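Local coordinates for agarase (Pseudoalteromonas fuliginea, PDB 6XJ9), which probably hydrolyses the beta-linkages of the red-algal galactan agarose, as a family 50 glycoside hydrolase of a marine bacterium, at residues T317-D322 / K351-A356; I589-Y594 / P626-K631; D691-Y696 / I745-A750. All coordinates share one frame; numbering follows the deposited sequence.

Contact 1 of 3, residues T317-D322 / K351-A356; sequences TGYDFD and KSRFVA
R353 lays its guanidinium flat over the ring of Y319, with CZ 3.6 Å from the ring centroid and the two planes only 23° apart, a cation-pi stack in which NH2 lies above the ring. The arginine chain is stretched out from CG to NE, and its aliphatic part runs alongside F321: R353 CB comes to 3.5 Å from F321 CE1. The charged end is held over the tyrosine while NE makes a salt bridge with E393 on strand 392-395. On the face that also carries D320, the F354 ring, CG set between backbone N and carbonyl carbon (chi1 74°), leans on the D320-F321 peptide, F354 CD1 3.4 Å from D320 O; A356 CB meets D320 CB at 3.8 Å. The D320 carboxylate turns to Y380 and H391. S352 OG accepts a hydrogen bond from D322 N at 2.9 Å, nearly straight at 162°, and is also bonded to A349 O. Along the backbone D320 and F354 form a hydrogen-bonded pair, Y319 and V355 a non-hydrogen-bonded one, and A356 N bonds to G318 O. This is antiparallel strand pairing at the edge of a small four-stranded sheet, with 354-355 as its outermost strand.

Contact 2 of 3, residues I589-Y594 / P626-K631; sequences ILLTAY and PIEVVK
Helices 589-594 and 627-631 run in the same general direction, their short axes 8.2 Å apart at closest approach and crossing at -39°, and the closest CA pair is T592 CA and E628 CA, 4.9 Å apart. L591 supplies most of the apolar contact. Its CG stands anti to the backbone N (chi1 -179°), which sends the branched end across to the second helix: L591 CD2 touches P626 CB at 4.0 Å, the two side chains meeting at about a right angle, while L591 CG lies 4.1 Å from V629 CG2. P626 is the N-cap residue, so the leucine packs against the very start of the helix.

Beside it, T592 OG1 sits 3.3 Å from E628 CB and nearly as close to CG, a hydroxyl against the aliphatic part of the glutamate; the hydroxyl itself bonds to S588 O in its own helix. E628 bends at chi2 (93°) and turns its carboxylate past L591, OE1 4.0 Å from L591 CD2. OE2 bonds to S588 OG of the facing helix 584-609 and to Y522 OH, OE1 to H521 NE2.

Helix 584-609 also packs against helices 523-529 and 537-550, L590 touching both and L591 reaching V525. V629 rests on F620 of strand 620-621, which helix 627-634 follows on the outside of what is probably the (beta/alpha)8 barrel expected of a GH50 enzyme.

Contact 3 of 3, residues D691-Y696 / I745-A750; sequences DRANMY and IEMIEA
M747 is the main bump here, and it fills the hollow formed by R692, A693 and Y696 on the facing helix. Its chain leaves the backbone anti to the carbonyl carbon and then folds twice, chi2 -55° and chi3 -64°, which lays the thioether against the backbone of A693. M747 SD comes within 3.6 Å of A693 CA, and CE continues toward the tyrosine, 3.9 Å from Y696 CB and about as far from CG and CD1. At the opposite end of the thioether, M747 CG meets R692 NH1 at 3.7 Å; the arginine chain is extended and crosses the methionine at about a right angle, and SD lies against its CG and CD methylenes.

The reverse fit is smaller. A693 CB pushes into the second helix between E746 and A750: it approaches E746 O to 3.3 Å, has E746 CB beside it, and meets A750 CB at 4.0 Å. A750 in turn tucks its methyl between A693 and the tyrosine ring, A750 CB 4.1 Å from Y696 CD2. A693 CA and M747 CA form the closest CA pair at 4.9 Å; A693 sits there on one helix, and A750, nearly a turn beyond M747, keeps the next position small. The short axes are 8.4 Å apart and cross at -26°.

R692's polar end is engaged outside the pair: NE bonds to V671 O, NH2 to G735 O and NH1 to Q689, and the group also makes a cation-pi contact with Y744. E749, salt-bridged to K752, packs on E749 of the second subunit, and Y696 carries the packing on to F430. Helices 689-704 and 745-763 lie side by side, running roughly the same way, and their shared flank rests on strand 709-714, where W714 touches both R692 and M747.

The three contacts follow one another along the chain, each closing before the next opens, and none touches another. Contact 1 is about 47 Å from contact 2 and 41 Å from contact 3, centre to centre; contacts 2 and 3 are 38 Å apart, centre to centre, and lie on opposite sides of the chain's centre. Both contacts 2 and 3 back onto core strands, 620-621 and 709-714 respectively, consistent with the (beta/alpha)8 barrel of the family. Contact 1 belongs instead to the separate four-stranded antiparallel sheet. Of the three, only contact 3 touches the second subunit.

Contact 1 of 3, residues T317-D322 / K351-A356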
loop_
_atom_site.group_PDB
_atom_site.type_symbol
_atom_site.label_atom_id
_atom_site.label_comp_id
_atom_site.label_asym_id
_atom_site.label_seq_id
_atom_site.Cartn_x
_atom_site.Cartn_y
_atom_site.Cartn_z
ATOM N N THR A 317 -4.153 -25.611 -22.419
ATOM C CA THR A 317 -2.754 -26.016 -22.428
ATOM C C THR A 317 -2.236 -26.107 -23.858
ATOM O O THR A 317 -1.026 -26.116 -24.074
ATOM C CB THR A 317 -2.572 -27.412 -21.814
ATOM O OG1 THR A 317 -3.341 -28.327 -22.601
ATOM C CG2 THR A 317 -3.010 -27.485 -20.368
ATOM N N GLY A 318 -3.156 -26.212 -24.823
ATOM C CA GLY A 318 -2.774 -26.384 -26.219
ATOM C C GLY A 318 -2.849 -27.844 -26.666
ATOM O O GLY A 318 -2.653 -28.157 -27.838
ATOM N N TYR A 319 -3.125 -28.744 -25.715
ATOM C CA TYR A 319 -3.277 -30.149 -26.035
ATOM C C TYR A 319 -4.747 -30.438 -26.322
ATOM O O TYR A 319 -5.628 -29.704 -25.878
ATOM C CB TYR A 319 -2.681 -31.016 -24.923
ATOM C CG TYR A 319 -1.180 -30.931 -24.797
ATOM C CD1 TYR A 319 -0.574 -29.903 -24.096
ATOM C CD2 TYR A 319 -0.357 -31.881 -25.388
ATOM C CE1 TYR A 319 0.805 -29.818 -23.979
ATOM C CE2 TYR A 319 1.023 -31.823 -25.263
ATOM C CZ TYR A 319 1.606 -30.785 -24.561
ATOM O OH TYR A 319 2.966 -30.709 -24.450
ATOM N N ASP A 320 -4.997 -31.511 -27.080
ATOM C CA ASP A 320 -6.350 -31.967 -27.359
ATOM C C ASP A 320 -6.327 -33.469 -27.620
ATOM O O ASP A 320 -5.290 -34.125 -27.500
ATOM C CB ASP A 320 -7.002 -31.205 -28.519
ATOM C CG ASP A 320 -8.525 -31.192 -28.476
ATOM O OD1 ASP A 320 -9.104 -31.791 -27.546
ATOM O OD2 ASP A 320 -9.126 -30.556 -29.370
ATOM N N PHE A 321 -7.497 -34.004 -27.963
ATOM C CA PHE A 321 -7.672 -35.440 -28.030
ATOM C C PHE A 321 -8.518 -35.778 -29.253
ATOM O O PHE A 321 -9.205 -34.917 -29.802
ATOM C CB PHE A 321 -8.287 -35.963 -26.724
ATOM C CG PHE A 321 -7.585 -35.509 -25.468
ATOM C CD1 PHE A 321 -6.416 -36.124 -25.041
ATOM C CD2 PHE A 321 -8.075 -34.443 -24.727
ATOM C CE1 PHE A 321 -5.756 -35.693 -23.899
ATOM C CE2 PHE A 321 -7.421 -34.020 -23.578
ATOM C CZ PHE A 321 -6.266 -34.646 -23.163
ATOM N N ASP A 322 -8.436 -37.044 -29.671
ATOM C CA ASP A 322 -9.326 -37.592 -30.676
ATOM C C ASP A 322 -10.762 -37.379 -30.199
ATOM O O ASP A 322 -11.190 -37.975 -29.208
ATOM C CB ASP A 322 -8.962 -39.049 -30.975
ATOM C CG ASP A 322 -9.604 -39.574 -32.246
ATOM O OD1 ASP A 322 -10.849 -39.509 -32.335
ATOM O OD2 ASP A 322 -8.854 -40.022 -33.143
ATOM N N LYS A 351 -4.726 -41.417 -24.600
ATOM C CA LYS A 351 -3.717 -42.025 -25.454
ATOM C C LYS A 351 -3.541 -41.248 -26.761
ATOM O O LYS A 351 -2.473 -41.311 -27.362
ATOM C CB LYS A 351 -4.004 -43.516 -25.655
ATOM C CG LYS A 351 -3.913 -44.368 -24.395
ATOM C CD LYS A 351 -3.131 -45.647 -24.595
ATOM C CE LYS A 351 -3.121 -46.543 -23.374
ATOM N NZ LYS A 351 -4.223 -47.533 -23.405
ATOM N N SER A 352 -4.567 -40.493 -27.179
ATOM C CA SER A 352 -4.533 -39.753 -28.432
ATOM C C SER A 352 -4.171 -38.279 -28.223
ATOM O O SER A 352 -4.413 -37.445 -29.096
ATOM C CB SER A 352 -5.852 -39.877 -29.123
ATOM O OG SER A 352 -6.841 -39.163 -28.396
ATOM N N ARG A 353 -3.577 -37.953 -27.069
ATOM C CA ARG A 353 -3.226 -36.579 -26.740
ATOM C C ARG A 353 -2.282 -36.043 -27.812
ATOM O O ARG A 353 -1.289 -36.692 -28.145
ATOM C CB ARG A 353 -2.639 -36.507 -25.325
ATOM C CG ARG A 353 -2.298 -35.105 -24.835
ATOM C CD ARG A 353 -2.075 -35.089 -23.333
ATOM N NE ARG A 353 -1.753 -33.777 -22.795
ATOM C CZ ARG A 353 -0.589 -33.435 -22.256
ATOM N NH1 ARG A 353 0.396 -34.314 -22.174
ATOM N NH2 ARG A 353 -0.408 -32.209 -21.801
ATOM N N PHE A 354 -2.611 -34.870 -28.364
ATOM C CA PHE A 354 -1.787 -34.256 -29.394
ATOM C C PHE A 354 -1.712 -32.745 -29.174
ATOM O O PHE A 354 -2.530 -32.177 -28.454
ATOM C CB PHE A 354 -2.295 -34.640 -30.789
ATOM C CG PHE A 354 -3.572 -33.958 -31.221
ATOM C CD1 PHE A 354 -4.811 -34.474 -30.874
ATOM C CD2 PHE A 354 -3.535 -32.798 -31.983
ATOM C CE1 PHE A 354 -5.980 -33.849 -31.283
ATOM C CE2 PHE A 354 -4.703 -32.174 -32.394
ATOM C CZ PHE A 354 -5.926 -32.697 -32.036
ATOM N N VAL A 355 -0.727 -32.096 -29.809
ATOM C CA VAL A 355 -0.646 -30.645 -29.765
ATOM C C VAL A 355 -1.610 -30.069 -30.802
ATOM O O VAL A 355 -1.430 -30.261 -32.003
ATOM C CB VAL A 355 0.794 -30.132 -29.958
ATOM C CG1 VAL A 355 0.885 -28.634 -29.702
ATOM C CG2 VAL A 355 1.800 -30.875 -29.087
ATOM N N ALA A 356 -2.646 -29.367 -30.324
ATOM C CA ALA A 356 -3.593 -28.716 -31.214
ATOM C C ALA A 356 -3.196 -27.256 -31.428
ATOM O O ALA A 356 -3.443 -26.702 -32.498
ATOM C CB ALA A 356 -5.002 -28.847 -30.688
#

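Contact 2 of 3, residues I589-Y594 / P626-K631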
loop_
_atom_site.group_PDB
_atom_site.type_symbol
_atom_site.label_atom_id
_atom_site.label_comp_id
_atom_site.label_asym_id
_atom_site.label_seq_id
_atom_site.Cartn_x
_atom_site.Cartn_y
_atom_site.Cartn_z
ATOM N N ILE A 589 -44.581 -0.886 -23.383
ATOM C CA ILE A 589 -45.616 -1.753 -22.831
ATOM C C ILE A 589 -45.238 -3.208 -23.102
ATOM O O ILE A 589 -45.337 -4.058 -22.212
ATOM C CB ILE A 589 -47.002 -1.381 -23.411
ATOM C CG1 ILE A 589 -47.579 -0.128 -22.734
ATOM C CG2 ILE A 589 -47.976 -2.549 -23.348
ATOM C CD1 ILE A 589 -48.824 0.432 -23.409
ATOM N N LEU A 590 -44.753 -3.461 -24.325
ATOM C CA LEU A 590 -44.415 -4.798 -24.784
ATOM C C LEU A 590 -43.167 -5.298 -24.054
ATOM O O LEU A 590 -43.179 -6.410 -23.521
ATOM C CB LEU A 590 -44.268 -4.802 -26.313
ATOM C CG LEU A 590 -45.539 -4.472 -27.105
ATOM C CD1 LEU A 590 -45.327 -4.620 -28.613
ATOM C CD2 LEU A 590 -46.716 -5.320 -26.652
ATOM N N LEU A 591 -42.128 -4.461 -23.960
ATOM C CA LEU A 591 -40.930 -4.849 -23.218
ATOM C C LEU A 591 -41.240 -5.076 -21.731
ATOM O O LEU A 591 -40.797 -6.068 -21.152
ATOM C CB LEU A 591 -39.795 -3.843 -23.431
ATOM C CG LEU A 591 -38.483 -4.181 -22.710
ATOM C CD1 LEU A 591 -37.960 -5.545 -23.159
ATOM C CD2 LEU A 591 -37.429 -3.108 -22.959
ATOM N N THR A 592 -42.015 -4.186 -21.111
ATOM C CA THR A 592 -42.428 -4.398 -19.725
ATOM C C THR A 592 -43.140 -5.742 -19.577
ATOM O O THR A 592 -42.884 -6.468 -18.626
ATOM C CB THR A 592 -43.320 -3.264 -19.200
ATOM O OG1 THR A 592 -42.590 -2.052 -19.369
ATOM C CG2 THR A 592 -43.681 -3.416 -17.736
ATOM N N ALA A 593 -44.046 -6.058 -20.516
ATOM C CA ALA A 593 -44.861 -7.260 -20.459
ATOM C C ALA A 593 -43.977 -8.507 -20.528
ATOM O O ALA A 593 -44.212 -9.491 -19.825
ATOM C CB ALA A 593 -45.896 -7.252 -21.573
ATOM N N TYR A 594 -42.976 -8.462 -21.408
ATOM C CA TYR A 594 -42.015 -9.544 -21.533
ATOM C C TYR A 594 -41.323 -9.759 -20.191
ATOM O O TYR A 594 -41.346 -10.860 -19.647
ATOM C CB TYR A 594 -41.042 -9.310 -22.701
ATOM C CG TYR A 594 -39.925 -10.323 -22.772
ATOM C CD1 TYR A 594 -40.085 -11.501 -23.482
ATOM C CD2 TYR A 594 -38.725 -10.119 -22.099
ATOM C CE1 TYR A 594 -39.090 -12.462 -23.523
ATOM C CE2 TYR A 594 -37.713 -11.066 -22.136
ATOM C CZ TYR A 594 -37.895 -12.233 -22.863
ATOM O OH TYR A 594 -36.914 -13.178 -22.902
ATOM N N PRO A 626 -32.579 -1.864 -19.184
ATOM C CA PRO A 626 -33.726 -1.048 -19.591
ATOM C C PRO A 626 -34.607 -0.784 -18.371
ATOM O O PRO A 626 -34.861 -1.697 -17.577
ATOM C CB PRO A 626 -34.488 -1.940 -20.578
ATOM C CG PRO A 626 -33.435 -2.907 -21.105
ATOM C CD PRO A 626 -32.471 -3.120 -19.947
ATOM N N ILE A 627 -35.063 0.468 -18.225
ATOM C CA ILE A 627 -35.937 0.854 -17.119
ATOM C C ILE A 627 -37.180 -0.040 -17.066
ATOM O O ILE A 627 -37.663 -0.341 -15.983
ATOM C CB ILE A 627 -36.291 2.362 -17.128
ATOM C CG1 ILE A 627 -36.886 2.830 -15.792
ATOM C CG2 ILE A 627 -37.222 2.708 -18.287
ATOM C CD1 ILE A 627 -35.901 2.830 -14.625
ATOM N N GLU A 628 -37.686 -0.490 -18.222
ATOM C CA GLU A 628 -38.906 -1.289 -18.254
ATOM C C GLU A 628 -38.684 -2.627 -17.551
ATOM O O GLU A 628 -39.588 -3.182 -16.919
ATOM C CB GLU A 628 -39.348 -1.545 -19.695
ATOM C CG GLU A 628 -39.882 -0.306 -20.396
ATOM C CD GLU A 628 -38.879 0.503 -21.200
ATOM O OE1 GLU A 628 -37.658 0.318 -21.003
ATOM O OE2 GLU A 628 -39.329 1.324 -22.040
ATOM N N VAL A 629 -37.464 -3.143 -17.693
ATOM C CA VAL A 629 -37.105 -4.451 -17.175
ATOM C C VAL A 629 -36.873 -4.310 -15.673
ATOM O O VAL A 629 -37.311 -5.162 -14.899
ATOM C CB VAL A 629 -35.885 -5.019 -17.931
ATOM C CG1 VAL A 629 -35.412 -6.347 -17.349
ATOM C CG2 VAL A 629 -36.179 -5.161 -19.422
ATOM N N VAL A 630 -36.221 -3.212 -15.265
ATOM C CA VAL A 630 -35.971 -2.978 -13.849
ATOM C C VAL A 630 -37.311 -2.813 -13.124
ATOM O O VAL A 630 -37.521 -3.362 -12.040
ATOM C CB VAL A 630 -35.068 -1.756 -13.588
ATOM C CG1 VAL A 630 -34.909 -1.523 -12.089
ATOM C CG2 VAL A 630 -33.709 -1.882 -14.235
ATOM N N LYS A 631 -38.200 -2.032 -13.743
ATOM C CA LYS A 631 -39.532 -1.770 -13.221
ATOM C C LYS A 631 -40.296 -3.083 -13.068
ATOM O O LYS A 631 -40.903 -3.320 -12.034
ATOM C CB LYS A 631 -40.269 -0.727 -14.074
ATOM C CG LYS A 631 -41.678 -0.385 -13.604
ATOM C CD LYS A 631 -42.437 0.529 -14.564
ATOM C CE LYS A 631 -43.919 0.560 -14.258
ATOM N NZ LYS A 631 -44.635 1.524 -15.125
#

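Contact 3 of 3, residues D691-Y696 / I745-A750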
loop_
_atom_site.group_PDB
_atom_site.type_symbol
_atom_site.label_atom_id
_atom_site.label_comp_id
_atom_site.label_asym_id
_atom_site.label_seq_id
_atom_site.Cartn_x
_atom_site.Cartn_y
_atom_site.Cartn_z
ATOM N N ASP A 691 -3.162 1.601 -4.683
ATOM C CA ASP A 691 -4.196 2.397 -5.326
ATOM C C ASP A 691 -5.438 1.533 -5.530
ATOM O O ASP A 691 -6.565 2.005 -5.363
ATOM C CB ASP A 691 -3.687 2.954 -6.655
ATOM C CG ASP A 691 -4.614 3.986 -7.265
ATOM O OD1 ASP A 691 -5.142 4.849 -6.508
ATOM O OD2 ASP A 691 -4.781 3.938 -8.486
ATOM N N ARG A 692 -5.196 0.264 -5.877
ATOM C CA ARG A 692 -6.234 -0.722 -6.124
ATOM C C ARG A 692 -7.100 -0.862 -4.875
ATOM O O ARG A 692 -8.328 -0.835 -4.968
ATOM C CB ARG A 692 -5.595 -2.056 -6.523
ATOM C CG ARG A 692 -6.576 -3.099 -7.040
ATOM C CD ARG A 692 -5.883 -4.452 -7.060
ATOM N NE ARG A 692 -6.716 -5.519 -7.588
ATOM C CZ ARG A 692 -6.593 -6.798 -7.270
ATOM N NH1 ARG A 692 -5.648 -7.188 -6.425
ATOM N NH2 ARG A 692 -7.409 -7.685 -7.819
ATOM N N ALA A 693 -6.439 -0.970 -3.713
ATOM C CA ALA A 693 -7.120 -1.067 -2.426
ATOM C C ALA A 693 -7.897 0.208 -2.120
ATOM O O ALA A 693 -8.999 0.141 -1.570
ATOM C CB ALA A 693 -6.136 -1.385 -1.323
ATOM N N ASN A 694 -7.298 1.361 -2.433
ATOM C CA ASN A 694 -7.929 2.639 -2.144
ATOM C C ASN A 694 -9.171 2.804 -3.010
ATOM O O ASN A 694 -10.152 3.379 -2.571
ATOM C CB ASN A 694 -6.992 3.830 -2.363
ATOM C CG ASN A 694 -5.877 3.872 -1.339
ATOM O OD1 ASN A 694 -5.920 3.166 -0.332
ATOM N ND2 ASN A 694 -4.897 4.725 -1.568
ATOM N N MET A 695 -9.128 2.278 -4.234
ATOM C CA MET A 695 -10.243 2.459 -5.146
ATOM C C MET A 695 -11.369 1.510 -4.737
ATOM O O MET A 695 -12.543 1.854 -4.830
ATOM C CB MET A 695 -9.802 2.207 -6.588
ATOM C CG MET A 695 -9.013 3.390 -7.167
ATOM S SD MET A 695 -8.426 3.008 -8.852
ATOM C CE MET A 695 -9.996 2.930 -9.710
ATOM N N TYR A 696 -10.985 0.317 -4.285
ATOM C CA TYR A 696 -11.899 -0.604 -3.630
ATOM C C TYR A 696 -12.662 0.114 -2.518
ATOM O O TYR A 696 -13.889 0.043 -2.453
ATOM C CB TYR A 696 -11.100 -1.746 -2.999
ATOM C CG TYR A 696 -11.931 -2.697 -2.178
ATOM C CD1 TYR A 696 -12.638 -3.713 -2.797
ATOM C CD2 TYR A 696 -12.007 -2.593 -0.793
ATOM C CE1 TYR A 696 -13.401 -4.612 -2.070
ATOM C CE2 TYR A 696 -12.761 -3.495 -0.052
ATOM C CZ TYR A 696 -13.469 -4.499 -0.696
ATOM O OH TYR A 696 -14.242 -5.389 -0.003
ATOM N N ILE A 745 -2.331 -8.275 0.062
ATOM C CA ILE A 745 -2.322 -7.787 1.433
ATOM C C ILE A 745 -3.075 -6.460 1.534
ATOM O O ILE A 745 -3.828 -6.257 2.489
ATOM C CB ILE A 745 -0.874 -7.704 1.973
ATOM C CG1 ILE A 745 -0.425 -9.050 2.548
ATOM C CG2 ILE A 745 -0.736 -6.583 2.993
ATOM C CD1 ILE A 745 1.045 -9.117 2.945
ATOM N N GLU A 746 -2.886 -5.580 0.535
ATOM C CA GLU A 746 -3.477 -4.246 0.542
ATOM C C GLU A 746 -5.002 -4.353 0.449
ATOM O O GLU A 746 -5.723 -3.578 1.081
ATOM C CB GLU A 746 -2.929 -3.385 -0.604
ATOM C CG GLU A 746 -1.437 -3.080 -0.508
ATOM C CD GLU A 746 -0.485 -4.086 -1.136
ATOM O OE1 GLU A 746 -0.952 -5.157 -1.618
ATOM O OE2 GLU A 746 0.730 -3.804 -1.143
ATOM N N MET A 747 -5.480 -5.343 -0.312
ATOM C CA MET A 747 -6.908 -5.566 -0.510
ATOM C C MET A 747 -7.541 -6.048 0.804
ATOM O O MET A 747 -8.600 -5.567 1.216
ATOM C CB MET A 747 -7.132 -6.586 -1.630
ATOM C CG MET A 747 -6.630 -6.129 -3.007
ATOM S SD MET A 747 -7.324 -4.532 -3.519
ATOM C CE MET A 747 -9.058 -4.964 -3.654
ATOM N N ILE A 748 -6.842 -6.963 1.486
ATOM C CA ILE A 748 -7.314 -7.588 2.713
ATOM C C ILE A 748 -7.449 -6.532 3.809
ATOM O O ILE A 748 -8.434 -6.535 4.546
ATOM C CB ILE A 748 -6.376 -8.752 3.117
ATOM C CG1 ILE A 748 -6.835 -10.087 2.521
ATOM C CG2 ILE A 748 -6.229 -8.859 4.626
ATOM C CD1 ILE A 748 -6.856 -10.139 1.022
ATOM N N GLU A 749 -6.454 -5.636 3.896
ATOM C CA GLU A 749 -6.420 -4.580 4.897
ATOM C C GLU A 749 -7.568 -3.603 4.661
ATOM O O GLU A 749 -8.239 -3.187 5.607
ATOM C CB GLU A 749 -5.068 -3.857 4.892
ATOM C CG GLU A 749 -3.907 -4.733 5.343
ATOM C CD GLU A 749 -3.975 -5.161 6.797
ATOM O OE1 GLU A 749 -3.850 -4.277 7.664
ATOM O OE2 GLU A 749 -4.184 -6.371 7.059
ATOM N N ALA A 750 -7.796 -3.242 3.392
ATOM C CA ALA A 750 -8.873 -2.323 3.060
ATOM C C ALA A 750 -10.229 -2.974 3.324
ATOM O O ALA A 750 -11.130 -2.328 3.853
ATOM C CB ALA A 750 -8.752 -1.840 1.636
#